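Local coordinates for nuclear and cytoplasmic polyadenylated RNA-binding protein PUB1 (Saccharomyces cerevisiae, PDB 3MD1) that binds polyadenylated RNA with a preference for poly(U), as well as T-rich single-stranded DNA, this chain being its second RNA recognition motif, at residues N20-F25 and R71-N76; E16-A21 and G46-T51. One frame throughout, in Å; residues are numbered along the deposited sequence. Where two conformers were deposited one is given.

Interaction 1. Residues N20-F25 and R71-N76; sequences NAFKDF and RPLRIN
Phe22, on helix 15-22, points the far end of its ring at the adjoining methyls of Leu73 and Ile75 of strand 71-77, and these three buried side chains make up the whole contact. The ring arrives end-on: CG lies anti to the carbonyl carbon (chi1 -68°), which sends the ring off the helix toward the sheet with CZ leading. Ile75 comes from the opposite direction and sets its terminal methyl at the ring edge, near the ring plane, with CD1 4.1 Å from Phe22 CZ. Leu73 approaches the same carbon obliquely, its CD1 4.3 Å from Phe22 CZ. One aromatic carbon thus meets two methyls from residues two apart on the strand. Val6 of strand 2-7 and Met63 of helix 53-63 also touch the Phe22 ring and tie it into the core between helices and sheet.

The other side of each segment is much looser. Phe22 opens a type I turn, closed by Phe25 N to Phe22 O at 3.1 Å, that carries Lys23 and Asp24 to the exposed side. Arg71 and Arg74 are likewise exposed, and Arg71 pairs with Asp8. No hydrogen bond or charge pair joins the two segments, so this part of the helix is held to the strand by apolar packing alone.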
ATOM      1  N   ASN A  20       0.248  -3.093  -9.286  1.00 16.15           N
ATOM      2  CA  ASN A  20       0.938  -4.256  -9.854  1.00 16.80           C
ATOM      3  C   ASN A  20       1.579  -5.142  -8.780  1.00 16.22           C
ATOM      4  O   ASN A  20       1.694  -6.361  -8.960  1.00 16.50           O
ATOM      5  CB  ASN A  20       1.997  -3.823 -10.871  1.00 16.89           C
ATOM      6  CG  ASN A  20       1.410  -3.491 -12.243  1.00 18.88           C
ATOM      7  OD1 ASN A  20       0.223  -3.705 -12.509  1.00 20.89           O
ATOM      8  ND2 ASN A  20       2.254  -2.965 -13.124  1.00 20.07           N
ATOM      9  N   ALA A  21       1.986  -4.523  -7.667  1.00 15.92           N
ATOM     10  CA  ALA A  21       2.633  -5.242  -6.570  1.00 15.24           C
ATOM     11  C   ALA A  21       1.641  -6.052  -5.735  1.00 14.97           C
ATOM     12  O   ALA A  21       2.034  -7.037  -5.104  1.00 15.77           O
ATOM     13  CB  ALA A  21       3.419  -4.284  -5.695  1.00 15.70           C
ATOM     14  N   PHE A  22       0.362  -5.668  -5.756  1.00 14.07           N
ATOM     15  CA  PHE A  22      -0.660  -6.342  -4.931  1.00 14.07           C
ATOM     16  C   PHE A  22      -1.842  -6.992  -5.664  1.00 14.77           C
ATOM     17  O   PHE A  22      -2.594  -7.751  -5.041  1.00 13.98           O
ATOM     18  CB  PHE A  22      -1.187  -5.385  -3.848  1.00 13.87           C
ATOM     19  CG  PHE A  22      -0.167  -5.039  -2.795  1.00 12.11           C
ATOM     20  CD1 PHE A  22       0.717  -3.979  -2.989  1.00 11.26           C
ATOM     21  CD2 PHE A  22      -0.095  -5.770  -1.604  1.00 10.37           C
ATOM     22  CE1 PHE A  22       1.667  -3.644  -2.018  1.00  9.45           C
ATOM     23  CE2 PHE A  22       0.853  -5.453  -0.632  1.00 10.25           C
ATOM     24  CZ  PHE A  22       1.737  -4.378  -0.836  1.00  9.49           C
ATOM     25  N   LYS A  23      -1.990  -6.664  -6.957  1.00 15.02           N
ATOM     26  CA  LYS A  23      -3.101  -7.061  -7.855  1.00 16.95           C
ATOM     27  C   LYS A  23      -3.578  -8.511  -7.724  1.00 16.83           C
ATOM     28  O   LYS A  23      -4.780  -8.801  -7.794  1.00 17.32           O
ATOM     29  CB  LYS A  23      -2.665  -6.870  -9.323  1.00 17.27           C
ATOM     30  CG  LYS A  23      -3.197  -5.644 -10.025  1.00 19.71           C
ATOM     31  CD  LYS A  23      -3.481  -5.922 -11.504  1.00 21.20           C
ATOM     32  CE  LYS A  23      -2.285  -5.671 -12.428  1.00 22.37           C
ATOM     33  NZ  LYS A  23      -1.269  -6.760 -12.401  1.00 22.17           N
ATOM     34  N   ASP A  24      -2.630  -9.422  -7.556  1.00 17.28           N
ATOM     35  CA  ASP A  24      -2.929 -10.845  -7.663  1.00 17.32           C
ATOM     36  C   ASP A  24      -3.173 -11.565  -6.337  1.00 16.97           C
ATOM     37  O   ASP A  24      -3.446 -12.765  -6.309  1.00 16.97           O
ATOM     38  CB  ASP A  24      -1.847 -11.538  -8.490  1.00 17.92           C
ATOM     39  CG  ASP A  24      -1.759 -10.990  -9.907  1.00 19.06           C
ATOM     40  OD1 ASP A  24      -2.808 -10.886 -10.584  1.00 20.69           O
ATOM     41  OD2 ASP A  24      -0.640 -10.656 -10.347  1.00 20.01           O
ATOM     42  N   PHE A  25      -3.092 -10.835  -5.232  1.00 16.52           N
ATOM     43  CA  PHE A  25      -3.383 -11.430  -3.943  1.00 16.15           C
ATOM     44  C   PHE A  25      -4.869 -11.710  -3.800  1.00 16.91           C
ATOM     45  O   PHE A  25      -5.689 -10.888  -4.237  1.00 17.02           O
ATOM     46  CB  PHE A  25      -2.899 -10.527  -2.814  1.00 15.87           C
ATOM     47  CG  PHE A  25      -1.421 -10.605  -2.591  1.00 14.48           C
ATOM     48  CD1 PHE A  25      -0.876 -11.629  -1.827  1.00 14.19           C
ATOM     49  CD2 PHE A  25      -0.564  -9.654  -3.142  1.00 13.76           C
ATOM     50  CE1 PHE A  25       0.503 -11.716  -1.633  1.00 13.51           C
ATOM     51  CE2 PHE A  25       0.813  -9.727  -2.930  1.00 13.08           C
ATOM     52  CZ  PHE A  25       1.345 -10.771  -2.179  1.00 12.86           C
ATOM     53  N   ARG A  71      13.012   0.093  -2.129  1.00 11.00           N
ATOM     54  CA  ARG A  71      12.621   0.453  -0.769  1.00 10.31           C
ATOM     55  C   ARG A  71      11.770  -0.629  -0.114  1.00  8.95           C
ATOM     56  O   ARG A  71      10.828  -1.138  -0.739  1.00  8.55           O
ATOM     57  CB  ARG A  71      11.842   1.771  -0.778  1.00 10.73           C
ATOM     58  CG  ARG A  71      12.640   2.984  -1.270  1.00 12.14           C
ATOM     59  CD  ARG A  71      13.432   3.673  -0.159  1.00 13.52           C
ATOM     60  NE  ARG A  71      12.561   4.423   0.752  1.00 13.83           N
ATOM     61  CZ  ARG A  71      12.074   5.637   0.497  1.00 13.11           C
ATOM     62  NH1 ARG A  71      11.287   6.231   1.382  1.00  9.51           N
ATOM     63  NH2 ARG A  71      12.382   6.263  -0.640  1.00 12.55           N
ATOM     64  N   PRO A  72      12.077  -0.965   1.156  1.00  8.10           N
ATOM     65  CA  PRO A  72      11.290  -1.993   1.839  1.00  7.65           C
ATOM     66  C   PRO A  72       9.882  -1.507   2.169  1.00  6.36           C
ATOM     67  O   PRO A  72       9.710  -0.436   2.735  1.00  6.44           O
ATOM     68  CB  PRO A  72      12.081  -2.281   3.121  1.00  7.01           C
ATOM     69  CG  PRO A  72      12.997  -1.118   3.306  1.00  8.19           C
ATOM     70  CD  PRO A  72      13.198  -0.463   1.968  1.00  8.14           C
ATOM     71  N   LEU A  73       8.884  -2.307   1.808  1.00  6.29           N
ATOM     72  CA  LEU A  73       7.504  -1.979   2.127  1.00  5.49           C
ATOM     73  C   LEU A  73       7.289  -2.040   3.629  1.00  5.89           C
ATOM     74  O   LEU A  73       7.680  -3.018   4.281  1.00  5.83           O
ATOM     75  CB  LEU A  73       6.554  -2.960   1.433  1.00  6.09           C
ATOM     76  CG  LEU A  73       6.548  -2.886  -0.101  1.00  5.61           C
ATOM     77  CD1 LEU A  73       5.986  -4.182  -0.676  1.00  5.68           C
ATOM     78  CD2 LEU A  73       5.769  -1.670  -0.606  1.00  7.16           C
ATOM     79  N   ARG A  74       6.651  -1.007   4.171  1.00  5.66           N
ATOM     80  CA  ARG A  74       6.350  -0.942   5.604  1.00  5.95           C
ATOM     81  C   ARG A  74       4.850  -0.953   5.765  1.00  5.21           C
ATOM     82  O   ARG A  74       4.193   0.062   5.549  1.00  5.35           O
ATOM     83  CB  ARG A  74       6.937   0.329   6.231  1.00  6.20           C
ATOM     84  CG  ARG A  74       8.423   0.445   6.098  1.00  8.52           C
ATOM     85  CD  ARG A  74       9.133  -0.698   6.759  1.00 12.18           C
ATOM     86  NE  ARG A  74      10.583  -0.549   6.629  1.00 16.13           N
ATOM     87  CZ  ARG A  74      11.458  -1.551   6.699  1.00 17.37           C
ATOM     88  NH1 ARG A  74      11.050  -2.804   6.877  1.00 17.07           N
ATOM     89  NH2 ARG A  74      12.757  -1.296   6.570  1.00 16.52           N
ATOM     90  N   ILE A  75       4.305  -2.091   6.149  1.00  5.15           N
ATOM     91  CA  ILE A  75       2.884  -2.331   6.009  1.00  5.83           C
ATOM     92  C   ILE A  75       2.203  -2.505   7.359  1.00  6.62           C
ATOM     93  O   ILE A  75       2.729  -3.189   8.243  1.00  6.58           O
ATOM     94  CB  ILE A  75       2.629  -3.577   5.095  1.00  5.52           C
ATOM     95  CG1 ILE A  75       3.401  -3.453   3.776  1.00  5.03           C
ATOM     96  CG2 ILE A  75       1.144  -3.719   4.797  1.00  6.15           C
ATOM     97  CD1 ILE A  75       3.376  -4.730   2.923  1.00  5.92           C
ATOM     98  N   ASN A  76       1.043  -1.873   7.519  0.50  7.16           N
ATOM     99  CA  ASN A  76       0.212  -2.077   8.703  0.50  7.72           C
ATOM    100  C   ASN A  76      -1.259  -1.941   8.359  0.50  8.32           C
ATOM    101  O   ASN A  76      -1.607  -1.555   7.244  0.50  8.34           O
ATOM    102  CB  ASN A  76       0.615  -1.131   9.844  0.50  7.96           C
ATOM    103  CG  ASN A  76       0.544   0.331   9.452  0.50  8.28           C
ATOM    104  OD1 ASN A  76       1.566   0.965   9.216  0.50 10.74           O
ATOM    105  ND2 ASN A  76      -0.661   0.876   9.396  0.50 11.59           N
TER

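Interaction 2. Residues E16-A21 and G46-T51; sequences ETLRNA and GFVSFT
The RNA recognition motif lays two helices against one face of an antiparallel sheet, and the packing of its first helix, 15-22, on the inner strand 45-50 is a compact example of that helix-on-sheet layer. The two short axes approach to 9.7 Å and their N-to-C directions differ by 38°. Across this gap the helix sends a single buried side chain, Leu18. Its CG stands anti to the backbone N (chi1 177°), and the two methyls beyond it divide the work. CD1 reaches Val48, whose CG2 lies 4.3 Å from Leu18 CD1; this is the apolar side-chain pair of the contact. CD2 instead settles against the strand backbone, 4.4 Å from Gly46 CA.

Gly46 is buried and has no side chain, which lets the leucine methyl come down beside the main chain. The strand alternates in the usual way: Val48 faces the helix, while the CB of Phe47 points away, to the opposite face of the sheet, the one on which RNA recognition motifs generally bind RNA. Val13 and Val6 extend the apolar surroundings, touching Leu18 and Val48 respectively. At the flank of the helix, Arg19 gives its NE proton to Gly31 O, a polar tie to the neighbouring edge strand 28-35. The closest approach between the two segments is also made by a leucine methyl, with Leu18 CD2 3.9 Å from the backbone oxygen of Phe47.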
ATOM      1  N   GLU A  16      -0.101   2.730 -10.704  1.00 12.63           N
ATOM      2  CA  GLU A  16       0.168   1.544 -11.525  1.00 13.06           C
ATOM      3  C   GLU A  16       1.188   0.604 -10.879  1.00 13.17           C
ATOM      4  O   GLU A  16       0.968  -0.607 -10.807  1.00 13.62           O
ATOM      5  CB  GLU A  16       0.627   1.950 -12.928  1.00 12.89           C
ATOM      6  CG  GLU A  16       0.809   0.792 -13.902  1.00 14.09           C
ATOM      7  CD  GLU A  16       1.430   1.236 -15.214  0.60 14.95           C
ATOM      8  OE1 GLU A  16       1.973   0.378 -15.939  0.60 15.51           O
ATOM      9  OE2 GLU A  16       1.378   2.448 -15.519  0.60 15.38           O
ATOM     10  N   THR A  17       2.295   1.173 -10.402  1.00 13.51           N
ATOM     11  CA  THR A  17       3.348   0.408  -9.736  1.00 13.61           C
ATOM     12  C   THR A  17       2.848  -0.272  -8.456  1.00 13.60           C
ATOM     13  O   THR A  17       3.073  -1.472  -8.241  1.00 13.17           O
ATOM     14  CB  THR A  17       4.602   1.297  -9.477  1.00 13.48           C
ATOM     15  OG1 THR A  17       5.092   1.800 -10.734  1.00 14.50           O
ATOM     16  CG2 THR A  17       5.711   0.488  -8.798  1.00 13.86           C
ATOM     17  N   LEU A  18       2.145   0.487  -7.619  1.00 13.60           N
ATOM     18  CA  LEU A  18       1.611  -0.054  -6.371  1.00 13.34           C
ATOM     19  C   LEU A  18       0.594  -1.171  -6.634  1.00 14.13           C
ATOM     20  O   LEU A  18       0.684  -2.249  -6.046  1.00 14.21           O
ATOM     21  CB  LEU A  18       1.010   1.051  -5.498  1.00 13.32           C
ATOM     22  CG  LEU A  18       0.364   0.545  -4.203  1.00 11.78           C
ATOM     23  CD1 LEU A  18       1.398  -0.045  -3.221  1.00 12.70           C
ATOM     24  CD2 LEU A  18      -0.476   1.637  -3.555  1.00 10.99           C
ATOM     25  N   ARG A  19      -0.346  -0.922  -7.547  1.00 14.56           N
ATOM     26  CA  ARG A  19      -1.362  -1.928  -7.898  1.00 15.34           C
ATOM     27  C   ARG A  19      -0.761  -3.217  -8.426  1.00 15.76           C
ATOM     28  O   ARG A  19      -1.188  -4.301  -8.033  1.00 15.97           O
ATOM     29  CB  ARG A  19      -2.352  -1.366  -8.909  1.00 15.38           C
ATOM     30  CG  ARG A  19      -3.304  -0.374  -8.296  1.00 15.81           C
ATOM     31  CD  ARG A  19      -3.849   0.554  -9.339  1.00 15.31           C
ATOM     32  NE  ARG A  19      -4.686   1.571  -8.721  1.00 16.28           N
ATOM     33  CZ  ARG A  19      -5.189   2.625  -9.351  1.00 15.27           C
ATOM     34  NH1 ARG A  19      -4.932   2.822 -10.642  1.00 15.60           N
ATOM     35  NH2 ARG A  19      -5.944   3.486  -8.681  1.00 14.52           N
ATOM     36  N   ASN A  20       0.248  -3.093  -9.286  1.00 16.15           N
ATOM     37  CA  ASN A  20       0.938  -4.256  -9.854  1.00 16.80           C
ATOM     38  C   ASN A  20       1.579  -5.142  -8.780  1.00 16.22           C
ATOM     39  O   ASN A  20       1.694  -6.361  -8.960  1.00 16.50           O
ATOM     40  CB  ASN A  20       1.997  -3.823 -10.871  1.00 16.89           C
ATOM     41  CG  ASN A  20       1.410  -3.491 -12.243  1.00 18.88           C
ATOM     42  OD1 ASN A  20       0.223  -3.705 -12.509  1.00 20.89           O
ATOM     43  ND2 ASN A  20       2.254  -2.965 -13.124  1.00 20.07           N
ATOM     44  N   ALA A  21       1.986  -4.523  -7.667  1.00 15.92           N
ATOM     45  CA  ALA A  21       2.633  -5.242  -6.570  1.00 15.24           C
ATOM     46  C   ALA A  21       1.641  -6.052  -5.735  1.00 14.97           C
ATOM     47  O   ALA A  21       2.034  -7.037  -5.104  1.00 15.77           O
ATOM     48  CB  ALA A  21       3.419  -4.284  -5.695  1.00 15.70           C
ATOM     49  N   GLY A  46       0.710   4.670   0.648  1.00  4.38           N
ATOM     50  CA  GLY A  46      -0.496   4.376  -0.102  1.00  4.37           C
ATOM     51  C   GLY A  46      -1.370   3.394   0.654  1.00  5.19           C
ATOM     52  O   GLY A  46      -1.040   2.982   1.759  1.00  5.44           O
ATOM     53  N   PHE A  47      -2.473   3.008   0.034  1.00  5.52           N
ATOM     54  CA  PHE A  47      -3.407   2.043   0.607  1.00  6.22           C
ATOM     55  C   PHE A  47      -3.725   0.930  -0.379  1.00  6.87           C
ATOM     56  O   PHE A  47      -3.785   1.169  -1.595  1.00  7.85           O
ATOM     57  CB  PHE A  47      -4.730   2.729   0.972  1.00  6.31           C
ATOM     58  CG  PHE A  47      -4.602   3.770   2.027  1.00  6.57           C
ATOM     59  CD1 PHE A  47      -4.567   3.416   3.367  1.00  6.86           C
ATOM     60  CD2 PHE A  47      -4.536   5.117   1.679  1.00  6.20           C
ATOM     61  CE1 PHE A  47      -4.446   4.392   4.359  1.00  7.45           C
ATOM     62  CE2 PHE A  47      -4.412   6.092   2.655  1.00  6.73           C
ATOM     63  CZ  PHE A  47      -4.366   5.730   3.999  1.00  7.58           C
ATOM     64  N   VAL A  48      -3.962  -0.272   0.159  1.00  7.91           N
ATOM     65  CA  VAL A  48      -4.437  -1.435  -0.609  1.00  8.49           C
ATOM     66  C   VAL A  48      -5.649  -2.061   0.112  1.00  9.22           C
ATOM     67  O   VAL A  48      -5.590  -2.313   1.317  1.00  9.69           O
ATOM     68  CB  VAL A  48      -3.315  -2.479  -0.816  1.00  8.88           C
ATOM     69  CG1 VAL A  48      -3.853  -3.664  -1.613  1.00  8.63           C
ATOM     70  CG2 VAL A  48      -2.150  -1.852  -1.567  1.00  7.76           C
ATOM     71  N   SER A  49      -6.735  -2.287  -0.634  0.50  9.98           N
ATOM     72  CA  SER A  49      -8.012  -2.743  -0.079  0.50 10.76           C
ATOM     73  C   SER A  49      -8.307  -4.200  -0.434  0.50 11.15           C
ATOM     74  O   SER A  49      -7.940  -4.663  -1.512  0.50 11.43           O
ATOM     75  CB  SER A  49      -9.158  -1.857  -0.590  0.50 10.87           C
ATOM     76  OG  SER A  49     -10.386  -2.179   0.042  0.50 12.48           O
ATOM     77  N   PHE A  50      -8.982  -4.901   0.482  1.00 11.30           N
ATOM     78  CA  PHE A  50      -9.357  -6.316   0.309  1.00 12.07           C
ATOM     79  C   PHE A  50     -10.788  -6.586   0.786  1.00 13.30           C
ATOM     80  O   PHE A  50     -11.305  -5.878   1.663  1.00 12.94           O
ATOM     81  CB  PHE A  50      -8.408  -7.230   1.102  1.00 11.76           C
ATOM     82  CG  PHE A  50      -6.970  -7.174   0.646  1.00 11.15           C
ATOM     83  CD1 PHE A  50      -6.123  -6.151   1.067  1.00 13.13           C
ATOM     84  CD2 PHE A  50      -6.455  -8.167  -0.185  1.00 11.96           C
ATOM     85  CE1 PHE A  50      -4.799  -6.104   0.634  1.00 10.37           C
ATOM     86  CE2 PHE A  50      -5.123  -8.131  -0.608  1.00 10.84           C
ATOM     87  CZ  PHE A  50      -4.300  -7.096  -0.200  1.00 12.28           C
ATOM     88  N   THR A  51     -11.420  -7.631   0.243  1.00 14.45           N
ATOM     89  CA  THR A  51     -12.769  -8.020   0.711  1.00 15.86           C
ATOM     90  C   THR A  51     -12.723  -8.783   2.038  1.00 16.50           C
ATOM     91  O   THR A  51     -13.700  -8.795   2.797  1.00 17.19           O
ATOM     92  CB  THR A  51     -13.556  -8.876  -0.321  1.00 15.88           C
ATOM     93  OG1 THR A  51     -12.936 -10.157  -0.473  1.00 18.20           O
ATOM     94  CG2 THR A  51     -13.653  -8.188  -1.669  1.00 15.86           C
TER

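In the fold
From the N terminus, strand 2-7 enters the middle of the sheet before the chain rises into helix 15-22, where both contacts begin. Interaction 2 closes first, when the chain has passed through edge strand 28-35 and returned as strand 45-50. Interaction 1 starts slightly later on the helix and closes after helix 53-63, on strand 71-77, so the two loops overlap and cross, sharing Asn20 and Ala21. Their strands flank strand 2-7, and one short helix is thereby fastened across the centre of the sheet. The contacts also meet directly: Phe22 CD1 lies 3.8 Å from Val48 CG2, making one continuous core.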